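Local atomic coordinates of prolyl oligopeptidase (Novosphingobium capsulatum, PDB entry 1YR2), a protein that probably cleaves oligopeptides on the carboxyl side of proline, and less readily of alanine, as a serine endopeptidase of the prolyl oligopeptidase family. Residues A97-M102 with E705-Q710; K103-Y108 with H451-P456; K317-F322 with W331-D336; D336-K341 with V359-D364. All coordinates share one frame; numbering follows the deposited sequence.

Interaction 1 (A97-M102 with E705-Q710); sequences ALEKRM and ETADVQ
Met-102 lies across Thr-706 at about a right angle. Its CG is anti to the backbone N (chi1 -173°), and the chain runs on extended, so the sulfur reaches the opposite helix. SD touches the methyl CG2 of Thr-706 at 3.3 Å, a close fit. The terminal methyl CE goes past it and sits 3.7 Å from Thr-706 OG1. That hydroxyl is bonded back to the carbonyl of Gln-702 in its own helix, which leaves the methyl CG2 to meet the sulfur. One turn back, Leu-98 crosses Gln-710 obliquely. Leu-98 CD1 meets the backbone C of Gln-710 at 3.7 Å, and CD2 lies beside its OE1. The amide NE2 of Gln-710 turns elsewhere, to the carbonyl of Gly-509. Between these two contacts the helices are nearest. CB of Glu-99 rests on CB of Ala-707 at 3.8 Å, while the Glu-99 carboxylate leaves the interface for a salt bridge with Arg-95. An alanine in place of Met-102 would remove the sulfur and methyl over Thr-706 and would probably loosen the packing at this end. Thr-512 of helix 508-514 touches Leu-98, Met-102 and Gln-710. The segment axes approach to 8.7 Å at 140°. This is a buried, roughly antiparallel helix pair, in which an N-terminal helix packs on helix 699-717 of the alpha/beta-hydrolase domain.

Interaction 2 (K103-Y108 with H451-P456); sequences KALIDY and HLTFDP
Two leucine methyls make the apolar contacts here. Leu-105 CD2 approaches the Phe-454 ring obliquely, 3.6 Å from CD1, and the two side chains cross at about a right angle. The same methyl lies 3.5 Å from Thr-453 OG1. Further along, Leu-452 CD2 meets CB of Tyr-108 at 3.7 Å and also reaches the start of the ring. These two side chains lie alongside each other and point the same way. Thr-453 places its methyl CG2 3.5 Å from the carbonyl O of Ala-104.

The torsions set these groups. Tyr-108 (chi1 46°) and Phe-454 (chi1 62°) both tuck CG over their own backbone, flanked by N and C. Thr-453 holds OG1 in the same place, and its hydroxyl bonds to NH2 of Arg-101, one turn back on the helix. The backbone N of His-451 bonds to the Glu-109 carboxylate.

A second shell backs the pair. Phe-506 and Pro-431 touch both Tyr-108 and Phe-454, and Met-511 touches both Leu-105 and Phe-454. The contact thus joins the end of helix 95-105 to the loop between strands 443-446 and 459-467, the passage from the last propeller blade into the catalytic alpha/beta-hydrolase domain.

Interaction 3 (K317-F322 with W331-D336); sequences KAQWDF and WFVSGD
Trp-320 holds CG beside the backbone N (chi1 -73°), and chi2 turns the indole broadside to Ser-334. Ser-334 has OG anti to its own N (chi1 -180°), which sets the hydroxyl 3.3 Å above the indole plane, toward the rim. Its CB lies 3.8 Å from the centroid of the six-membered ring, a CH-pi contact almost along the normal. OG also accepts the backbone N-H of Asp-336, an ST turn that fixes the hydroxyl over the indole. At the indole edge, CE3 meets Phe-332 CB. Phe-322 and Phe-332 follow on the same face of the sheet, their rings inclined at 50°.

The strands are antiparallel and form the first hairpin of a four-stranded beta-propeller blade. Asp-321 and Val-333 are the hydrogen-bonded pair. Asp-321 N gives to Val-333 O at 2.9 Å, and Val-333 N gives to Asp-321 O at 2.8 Å. Beyond the strand ends, Gly-335 N bonds almost straight to a lone pair of Gln-319 O at 2.9 Å.

On the other face Gln-319 lies alongside Val-333, with NE2 3.4 Å from CG1. NE2 makes a weak bond to Val-333 O, and OE1 takes a bond from Lys-341 NZ.

Interaction 4 (D336-K341 with V359-D364); sequences DGAPLK and VPESKD
One direct hydrogen bond joins the segments. Glu-361 holds CG anti to its backbone N (chi1 -168°) and runs out extended, so its carboxylate reaches the type I turn from Ala-338 to Lys-341. OE2 accepts the backbone N-H of Leu-340 at 3.0 Å, nearly straight, on the anti lone pair. Within the turn, Lys-341 N bonds to Ala-338 O. CA of Glu-361 makes a CA-H...O contact with Lys-341 O at 3.4 Å.

Water makes the other polar links. Two waters each donate to Glu-361 OE1 and to the carbonyl O of Gly-337, a double bridge. A third accepts from Ser-362 N at 3.0 Å and lies within bonding distance of Lys-341 O, to which it probably donates.

Van der Waals contacts fill in around the acid. Ala-338 CB lies 3.7 Å from Glu-361 CD, and Pro-339 CD is 3.2 Å from OE2. Leu-340 crosses the Glu-361 chain at about a right angle and sets CD1 3.3 Å from the carbonyl O of Lys-363. An alanine in place of Glu-361 would remove the acceptor for Leu-340 N and one end of both bridges, and would probably leave the turn less firmly held.

The contact joins a turn inside one propeller blade to the link that leads from that blade into the next. With a backbone N-H and two waters all donating hydrogen bonds to it, the carboxylate is likely to stay ionised.

How the interactions relate
The four contacts form two pairs on opposite sides of the chain's centre. Interactions 1 and 2 share helix 95-105, with centres about 15 Å apart. Arg-101 links them, its NH2 lying 3.0 Å from Thr-453 OG1. Interactions 3 and 4 follow in series along the propeller, share Asp-336 and have centres about 10 Å apart. Lys-341 links them: its NZ lies 2.7 Å from Gln-319 OE1. The nearest atoms of interactions 2 and 4 are about 25 Å apart. The first pair lies where N-terminal elements meet the catalytic domain, which carries the probable nucleophile Ser-575. The second pair lies wholly within the propeller.

Interaction 1 (A97-M102 with E705-Q710)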
# COMPACT_ATOMS: atom_id res chain seq x y z
N ALA A 97 8.60 -16.11 21.73
CA ALA A 97 7.88 -16.88 20.74
C ALA A 97 7.40 -15.95 19.62
O ALA A 97 7.40 -16.33 18.44
CB ALA A 97 6.69 -17.56 21.37
N LEU A 98 7.04 -14.74 19.99
CA LEU A 98 6.58 -13.77 18.97
C LEU A 98 7.71 -13.28 18.11
O LEU A 98 7.54 -13.16 16.89
CB LEU A 98 5.87 -12.59 19.61
CG LEU A 98 4.53 -12.95 20.26
CD1 LEU A 98 4.18 -11.92 21.38
CD2 LEU A 98 3.36 -13.06 19.29
N GLU A 99 8.85 -12.96 18.72
CA GLU A 99 10.05 -12.51 17.99
C GLU A 99 10.51 -13.59 17.00
O GLU A 99 10.91 -13.28 15.90
CB GLU A 99 11.22 -12.17 18.89
CG GLU A 99 12.42 -11.62 18.12
CD GLU A 99 13.63 -11.27 19.00
OE1 GLU A 99 14.29 -12.19 19.55
OE2 GLU A 99 13.94 -10.05 19.13
N LYS A 100 10.45 -14.85 17.44
CA LYS A 100 10.87 -15.97 16.61
C LYS A 100 9.90 -16.14 15.42
O LYS A 100 10.36 -16.40 14.30
CB LYS A 100 10.89 -17.24 17.44
CG LYS A 100 11.32 -18.50 16.71
CD LYS A 100 11.27 -19.71 17.67
CE LYS A 100 11.07 -21.03 16.91
NZ LYS A 100 12.35 -21.56 16.38
N ARG A 101 8.60 -16.05 15.66
CA ARG A 101 7.64 -16.16 14.58
C ARG A 101 7.87 -15.05 13.55
O ARG A 101 7.91 -15.32 12.34
CB ARG A 101 6.20 -16.12 15.07
CG ARG A 101 5.18 -16.51 14.01
CD ARG A 101 5.26 -17.97 13.68
NE ARG A 101 4.65 -18.33 12.42
CZ ARG A 101 5.29 -18.40 11.25
NH1 ARG A 101 6.56 -17.97 11.09
NH2 ARG A 101 4.62 -18.78 10.19
N MET A 102 8.01 -13.81 14.01
CA MET A 102 8.12 -12.68 13.10
C MET A 102 9.39 -12.75 12.26
O MET A 102 9.32 -12.57 11.07
CB MET A 102 8.09 -11.34 13.79
CG MET A 102 8.02 -10.21 12.75
SD MET A 102 7.48 -8.76 13.44
CE MET A 102 7.57 -7.59 11.89
N GLU A 705 10.63 -4.08 17.83
CA GLU A 705 9.52 -3.23 18.28
C GLU A 705 8.19 -4.02 18.27
O GLU A 705 7.44 -3.99 19.22
CB GLU A 705 9.34 -1.99 17.41
CG GLU A 705 8.27 -1.05 17.96
CD GLU A 705 8.15 0.27 17.18
OE1 GLU A 705 9.19 0.86 16.80
OE2 GLU A 705 7.02 0.74 16.97
N THR A 706 7.96 -4.74 17.17
CA THR A 706 6.77 -5.52 16.99
C THR A 706 6.67 -6.61 18.07
O THR A 706 5.63 -6.83 18.64
CB THR A 706 6.79 -6.17 15.62
OG1 THR A 706 6.73 -5.15 14.60
CG2 THR A 706 5.53 -7.03 15.44
N ALA A 707 7.77 -7.30 18.32
CA ALA A 707 7.78 -8.33 19.34
C ALA A 707 7.43 -7.76 20.73
O ALA A 707 6.69 -8.37 21.46
CB ALA A 707 9.13 -9.02 19.39
N ASP A 708 8.01 -6.62 21.08
CA ASP A 708 7.74 -5.92 22.34
C ASP A 708 6.26 -5.53 22.45
O ASP A 708 5.58 -5.80 23.43
CB ASP A 708 8.55 -4.62 22.40
CG ASP A 708 10.00 -4.83 22.86
OD1 ASP A 708 10.39 -5.96 23.30
OD2 ASP A 708 10.84 -3.89 22.82
N VAL A 709 5.78 -4.86 21.42
CA VAL A 709 4.40 -4.40 21.43
C VAL A 709 3.48 -5.59 21.51
O VAL A 709 2.56 -5.61 22.31
CB VAL A 709 4.11 -3.53 20.18
CG1 VAL A 709 2.63 -3.23 19.99
CG2 VAL A 709 4.90 -2.23 20.23
N GLN A 710 3.67 -6.58 20.65
CA GLN A 710 2.75 -7.70 20.68
C GLN A 710 2.83 -8.53 21.96
O GLN A 710 1.84 -9.08 22.42
CB GLN A 710 2.88 -8.53 19.42
CG GLN A 710 2.29 -7.82 18.21
CD GLN A 710 2.23 -8.68 16.96
OE1 GLN A 710 2.47 -9.91 17.02
NE2 GLN A 710 1.87 -8.06 15.84

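Interaction 2 (K103-Y108 with H451-P456)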
# COMPACT_ATOMS: atom_id res chain seq x y z
N LYS A 103 10.52 -13.06 12.89
CA LYS A 103 11.76 -13.23 12.16
C LYS A 103 11.54 -14.25 11.01
O LYS A 103 12.02 -14.05 9.91
CB LYS A 103 12.87 -13.72 13.10
CG LYS A 103 13.53 -12.64 13.98
CD LYS A 103 14.82 -13.19 14.69
CE LYS A 103 15.35 -12.21 15.75
NZ LYS A 103 16.17 -12.91 16.83
N ALA A 104 10.84 -15.33 11.27
CA ALA A 104 10.72 -16.40 10.29
C ALA A 104 9.80 -16.01 9.11
O ALA A 104 9.91 -16.60 8.04
CB ALA A 104 10.24 -17.65 10.93
N LEU A 105 8.97 -14.98 9.32
CA LEU A 105 7.99 -14.49 8.32
C LEU A 105 8.51 -13.44 7.34
O LEU A 105 7.84 -13.17 6.32
CB LEU A 105 6.79 -13.88 9.04
CG LEU A 105 5.85 -14.83 9.77
CD1 LEU A 105 4.84 -14.07 10.57
CD2 LEU A 105 5.13 -15.67 8.79
N ILE A 106 9.67 -12.84 7.61
CA ILE A 106 10.17 -11.67 6.82
C ILE A 106 10.69 -11.95 5.41
O ILE A 106 10.37 -11.22 4.47
CB ILE A 106 11.33 -10.92 7.58
CG1 ILE A 106 10.85 -10.38 8.91
CG2 ILE A 106 11.89 -9.74 6.70
CD1 ILE A 106 9.52 -9.62 8.78
N ASP A 107 11.53 -12.95 5.27
CA ASP A 107 12.28 -13.19 4.05
C ASP A 107 11.67 -14.40 3.37
O ASP A 107 11.60 -15.51 3.96
CB ASP A 107 13.79 -13.39 4.32
CG ASP A 107 14.43 -12.17 5.03
OD1 ASP A 107 14.29 -11.03 4.52
OD2 ASP A 107 15.05 -12.24 6.13
N TYR A 108 11.17 -14.18 2.16
CA TYR A 108 10.67 -15.27 1.36
C TYR A 108 10.81 -14.89 -0.11
O TYR A 108 10.90 -13.71 -0.45
CB TYR A 108 9.20 -15.55 1.71
CG TYR A 108 8.35 -14.30 1.80
CD1 TYR A 108 7.72 -13.78 0.67
CD2 TYR A 108 8.21 -13.61 3.00
CE1 TYR A 108 6.98 -12.60 0.73
CE2 TYR A 108 7.43 -12.43 3.07
CZ TYR A 108 6.84 -11.93 1.95
OH TYR A 108 6.08 -10.77 2.01
N HIS A 451 7.53 -20.79 -1.41
CA HIS A 451 7.78 -21.42 -0.14
C HIS A 451 7.66 -20.41 1.03
O HIS A 451 8.47 -19.50 1.15
CB HIS A 451 9.16 -22.11 -0.09
CG HIS A 451 9.48 -22.67 1.26
ND1 HIS A 451 8.63 -23.53 1.93
CD2 HIS A 451 10.55 -22.47 2.08
CE1 HIS A 451 9.16 -23.83 3.11
NE2 HIS A 451 10.32 -23.20 3.22
N LEU A 452 6.63 -20.55 1.84
CA LEU A 452 6.40 -19.70 3.01
C LEU A 452 6.45 -20.59 4.25
O LEU A 452 6.41 -21.81 4.15
CB LEU A 452 5.02 -19.05 2.95
CG LEU A 452 4.74 -18.14 1.74
CD1 LEU A 452 3.38 -17.57 1.84
CD2 LEU A 452 5.77 -17.04 1.73
N THR A 453 6.52 -19.98 5.42
CA THR A 453 6.50 -20.76 6.66
C THR A 453 5.09 -21.11 7.15
O THR A 453 4.93 -21.71 8.22
CB THR A 453 7.23 -20.04 7.77
OG1 THR A 453 6.62 -18.77 7.98
CG2 THR A 453 8.71 -19.77 7.38
N PHE A 454 4.07 -20.71 6.40
CA PHE A 454 2.69 -21.04 6.71
C PHE A 454 1.97 -21.32 5.43
O PHE A 454 2.47 -21.01 4.34
CB PHE A 454 2.04 -19.88 7.50
CG PHE A 454 1.97 -18.58 6.72
CD1 PHE A 454 3.02 -17.67 6.74
CD2 PHE A 454 0.87 -18.28 5.98
CE1 PHE A 454 2.95 -16.50 5.99
CE2 PHE A 454 0.80 -17.09 5.25
CZ PHE A 454 1.83 -16.22 5.25
N ASP A 455 0.76 -21.86 5.54
CA ASP A 455 -0.11 -22.07 4.38
C ASP A 455 -1.25 -21.06 4.40
O ASP A 455 -2.08 -21.14 5.29
CB ASP A 455 -0.71 -23.47 4.48
CG ASP A 455 -1.55 -23.86 3.27
OD1 ASP A 455 -1.87 -23.00 2.39
OD2 ASP A 455 -1.93 -25.03 3.11
N PRO A 456 -1.32 -20.16 3.43
CA PRO A 456 -2.43 -19.20 3.36
C PRO A 456 -3.85 -19.80 3.49
O PRO A 456 -4.69 -19.15 4.12
CB PRO A 456 -2.24 -18.50 2.01
CG PRO A 456 -0.75 -18.55 1.84
CD PRO A 456 -0.33 -19.93 2.36

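Interaction 3 (K317-F322 with W331-D336)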
# COMPACT_ATOMS: atom_id res chain seq x y z
N LYS A 317 -7.51 17.81 -19.55
CA LYS A 317 -8.80 17.95 -18.88
C LYS A 317 -9.12 16.74 -18.00
O LYS A 317 -9.72 16.89 -16.94
CB LYS A 317 -9.94 18.05 -19.92
CG LYS A 317 -10.09 19.38 -20.63
CD LYS A 317 -11.26 19.32 -21.64
CE LYS A 317 -11.45 20.64 -22.40
NZ LYS A 317 -11.74 20.45 -23.88
N ALA A 318 -8.71 15.56 -18.42
CA ALA A 318 -9.02 14.31 -17.73
C ALA A 318 -7.93 13.25 -17.87
O ALA A 318 -7.08 13.36 -18.75
CB ALA A 318 -10.37 13.77 -18.28
N GLN A 319 -7.96 12.25 -16.98
CA GLN A 319 -7.21 11.02 -17.10
C GLN A 319 -7.69 10.16 -18.29
O GLN A 319 -8.85 9.90 -18.44
CB GLN A 319 -7.29 10.21 -15.77
CG GLN A 319 -6.55 8.84 -15.77
CD GLN A 319 -7.12 7.83 -14.77
OE1 GLN A 319 -7.21 8.13 -13.61
NE2 GLN A 319 -7.55 6.66 -15.26
N TRP A 320 -6.76 9.74 -19.13
CA TRP A 320 -6.98 8.81 -20.24
C TRP A 320 -5.79 7.85 -20.26
O TRP A 320 -4.76 8.17 -20.86
CB TRP A 320 -7.01 9.54 -21.57
CG TRP A 320 -8.23 10.30 -21.79
CD1 TRP A 320 -8.45 11.60 -21.43
CD2 TRP A 320 -9.43 9.84 -22.39
NE1 TRP A 320 -9.73 11.97 -21.77
CE2 TRP A 320 -10.35 10.92 -22.39
CE3 TRP A 320 -9.82 8.64 -23.01
CZ2 TRP A 320 -11.64 10.83 -22.93
CZ3 TRP A 320 -11.09 8.53 -23.49
CH2 TRP A 320 -12.00 9.62 -23.47
N ASP A 321 -5.92 6.73 -19.57
CA ASP A 321 -4.83 5.76 -19.40
C ASP A 321 -5.01 4.66 -20.48
O ASP A 321 -6.06 4.00 -20.51
CB ASP A 321 -4.92 5.05 -18.06
CG ASP A 321 -4.53 5.94 -16.87
OD1 ASP A 321 -3.81 6.95 -17.03
OD2 ASP A 321 -4.92 5.64 -15.75
N PHE A 322 -4.01 4.49 -21.32
CA PHE A 322 -4.10 3.53 -22.44
C PHE A 322 -4.00 2.11 -21.90
O PHE A 322 -3.13 1.81 -21.15
CB PHE A 322 -2.94 3.80 -23.39
CG PHE A 322 -2.83 2.82 -24.54
CD1 PHE A 322 -3.89 2.57 -25.36
CD2 PHE A 322 -1.61 2.20 -24.79
CE1 PHE A 322 -3.76 1.67 -26.39
CE2 PHE A 322 -1.48 1.34 -25.84
CZ PHE A 322 -2.56 1.10 -26.65
N TRP A 331 -8.44 0.84 -26.23
CA TRP A 331 -9.23 0.99 -25.01
C TRP A 331 -8.43 1.84 -24.02
O TRP A 331 -7.24 1.67 -23.90
CB TRP A 331 -9.47 -0.37 -24.37
CG TRP A 331 -10.55 -1.11 -25.10
CD1 TRP A 331 -11.86 -1.19 -24.76
CD2 TRP A 331 -10.42 -1.85 -26.32
NE1 TRP A 331 -12.55 -1.96 -25.66
CE2 TRP A 331 -11.69 -2.39 -26.62
CE3 TRP A 331 -9.34 -2.19 -27.13
CZ2 TRP A 331 -11.94 -3.18 -27.76
CZ3 TRP A 331 -9.59 -2.99 -28.27
CH2 TRP A 331 -10.88 -3.46 -28.56
N PHE A 332 -9.13 2.70 -23.29
CA PHE A 332 -8.57 3.58 -22.30
C PHE A 332 -9.41 3.53 -21.01
O PHE A 332 -10.63 3.33 -21.03
CB PHE A 332 -8.60 5.07 -22.79
CG PHE A 332 -7.70 5.34 -23.96
CD1 PHE A 332 -8.16 5.09 -25.24
CD2 PHE A 332 -6.41 5.85 -23.79
CE1 PHE A 332 -7.38 5.33 -26.33
CE2 PHE A 332 -5.60 6.11 -24.91
CZ PHE A 332 -6.08 5.83 -26.18
N VAL A 333 -8.77 3.75 -19.88
CA VAL A 333 -9.49 4.04 -18.64
C VAL A 333 -9.60 5.56 -18.61
O VAL A 333 -8.58 6.24 -18.55
CB VAL A 333 -8.72 3.58 -17.39
CG1 VAL A 333 -9.47 3.95 -16.11
CG2 VAL A 333 -8.47 2.06 -17.47
N SER A 334 -10.83 6.07 -18.62
CA SER A 334 -11.08 7.49 -18.69
C SER A 334 -11.73 8.04 -17.43
O SER A 334 -12.66 7.45 -16.89
CB SER A 334 -11.93 7.83 -19.92
OG SER A 334 -12.17 9.21 -19.99
N GLY A 335 -11.26 9.23 -17.04
CA GLY A 335 -11.82 10.03 -15.96
C GLY A 335 -12.75 11.15 -16.45
O GLY A 335 -13.27 11.95 -15.64
N ASP A 336 -13.00 11.21 -17.76
CA ASP A 336 -13.73 12.34 -18.37
C ASP A 336 -15.20 12.28 -17.99
O ASP A 336 -15.92 11.36 -18.42
CB ASP A 336 -13.53 12.32 -19.87
CG ASP A 336 -14.24 13.46 -20.59
OD1 ASP A 336 -14.13 14.61 -20.15
OD2 ASP A 336 -14.95 13.25 -21.58

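Interaction 4 (D336-K341 with V359-D364)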
# COMPACT_ATOMS: atom_id res chain seq x y z
N ASP A 336 -13.00 11.21 -17.76
CA ASP A 336 -13.73 12.34 -18.37
C ASP A 336 -15.20 12.28 -17.99
O ASP A 336 -15.92 11.36 -18.42
CB ASP A 336 -13.53 12.32 -19.87
CG ASP A 336 -14.24 13.46 -20.59
OD1 ASP A 336 -14.13 14.61 -20.15
OD2 ASP A 336 -14.95 13.25 -21.58
N GLY A 337 -15.62 13.21 -17.13
CA GLY A 337 -16.97 13.22 -16.59
C GLY A 337 -17.23 12.07 -15.62
O GLY A 337 -18.38 11.74 -15.33
N ALA A 338 -16.18 11.47 -15.09
CA ALA A 338 -16.28 10.22 -14.31
C ALA A 338 -15.22 10.17 -13.24
O ALA A 338 -14.15 9.58 -13.42
CB ALA A 338 -16.15 9.00 -15.20
N PRO A 339 -15.50 10.74 -12.08
CA PRO A 339 -14.51 10.68 -11.00
C PRO A 339 -14.05 9.26 -10.61
O PRO A 339 -12.89 9.10 -10.22
CB PRO A 339 -15.25 11.36 -9.83
CG PRO A 339 -16.26 12.26 -10.50
CD PRO A 339 -16.69 11.53 -11.73
N LEU A 340 -14.93 8.28 -10.71
CA LEU A 340 -14.61 6.87 -10.39
C LEU A 340 -14.17 6.05 -11.61
O LEU A 340 -13.94 4.84 -11.51
CB LEU A 340 -15.81 6.20 -9.73
CG LEU A 340 -16.18 6.79 -8.36
CD1 LEU A 340 -17.20 5.90 -7.69
CD2 LEU A 340 -14.97 6.87 -7.49
N LYS A 341 -14.10 6.72 -12.75
CA LYS A 341 -13.52 6.25 -14.03
C LYS A 341 -14.46 5.30 -14.77
O LYS A 341 -15.40 4.78 -14.19
CB LYS A 341 -12.12 5.62 -13.91
CG LYS A 341 -11.05 6.29 -13.01
CD LYS A 341 -10.71 7.74 -13.30
CE LYS A 341 -10.08 8.41 -12.02
NZ LYS A 341 -8.86 7.72 -11.47
N VAL A 359 -17.85 0.40 -20.82
CA VAL A 359 -18.17 0.11 -19.42
C VAL A 359 -18.31 1.45 -18.74
O VAL A 359 -17.30 2.16 -18.56
CB VAL A 359 -17.07 -0.71 -18.69
CG1 VAL A 359 -17.51 -1.07 -17.26
CG2 VAL A 359 -16.76 -1.99 -19.44
N PRO A 360 -19.53 1.81 -18.35
CA PRO A 360 -19.78 3.12 -17.78
C PRO A 360 -19.27 3.17 -16.36
O PRO A 360 -18.98 2.13 -15.77
CB PRO A 360 -21.29 3.25 -17.84
CG PRO A 360 -21.80 1.83 -17.77
CD PRO A 360 -20.76 0.98 -18.39
N GLU A 361 -19.14 4.40 -15.87
CA GLU A 361 -18.79 4.64 -14.49
C GLU A 361 -19.70 3.84 -13.59
O GLU A 361 -20.91 3.82 -13.78
CB GLU A 361 -18.85 6.15 -14.17
CG GLU A 361 -18.24 6.53 -12.85
CD GLU A 361 -18.47 8.00 -12.51
OE1 GLU A 361 -19.36 8.64 -13.12
OE2 GLU A 361 -17.75 8.50 -11.64
N SER A 362 -19.12 3.13 -12.63
CA SER A 362 -19.96 2.47 -11.61
C SER A 362 -19.94 3.20 -10.26
O SER A 362 -19.38 4.29 -10.14
CB SER A 362 -19.64 0.99 -11.51
OG SER A 362 -18.73 0.69 -10.50
N LYS A 363 -20.54 2.58 -9.26
CA LYS A 363 -20.49 3.03 -7.88
C LYS A 363 -19.13 2.82 -7.23
O LYS A 363 -18.84 3.42 -6.19
CB LYS A 363 -21.52 2.27 -7.07
CG LYS A 363 -22.96 2.53 -7.54
CD LYS A 363 -23.48 3.83 -6.95
CE LYS A 363 -24.71 4.39 -7.71
NZ LYS A 363 -25.70 4.93 -6.75
N ASP A 364 -18.32 1.96 -7.83
CA ASP A 364 -17.00 1.57 -7.27
C ASP A 364 -15.89 2.23 -8.05
O ASP A 364 -15.99 2.40 -9.29
CB ASP A 364 -16.79 0.07 -7.38
CG ASP A 364 -17.81 -0.73 -6.56
OD1 ASP A 364 -18.29 -0.24 -5.51
OD2 ASP A 364 -18.16 -1.86 -6.92
O HOH W 1 -19.81 9.16 -15.76
O HOH W 2 -20.02 11.27 -12.94
O HOH W 3 -16.17 3.15 -12.09
O HOH W 4 -16.42 1.47 -14.60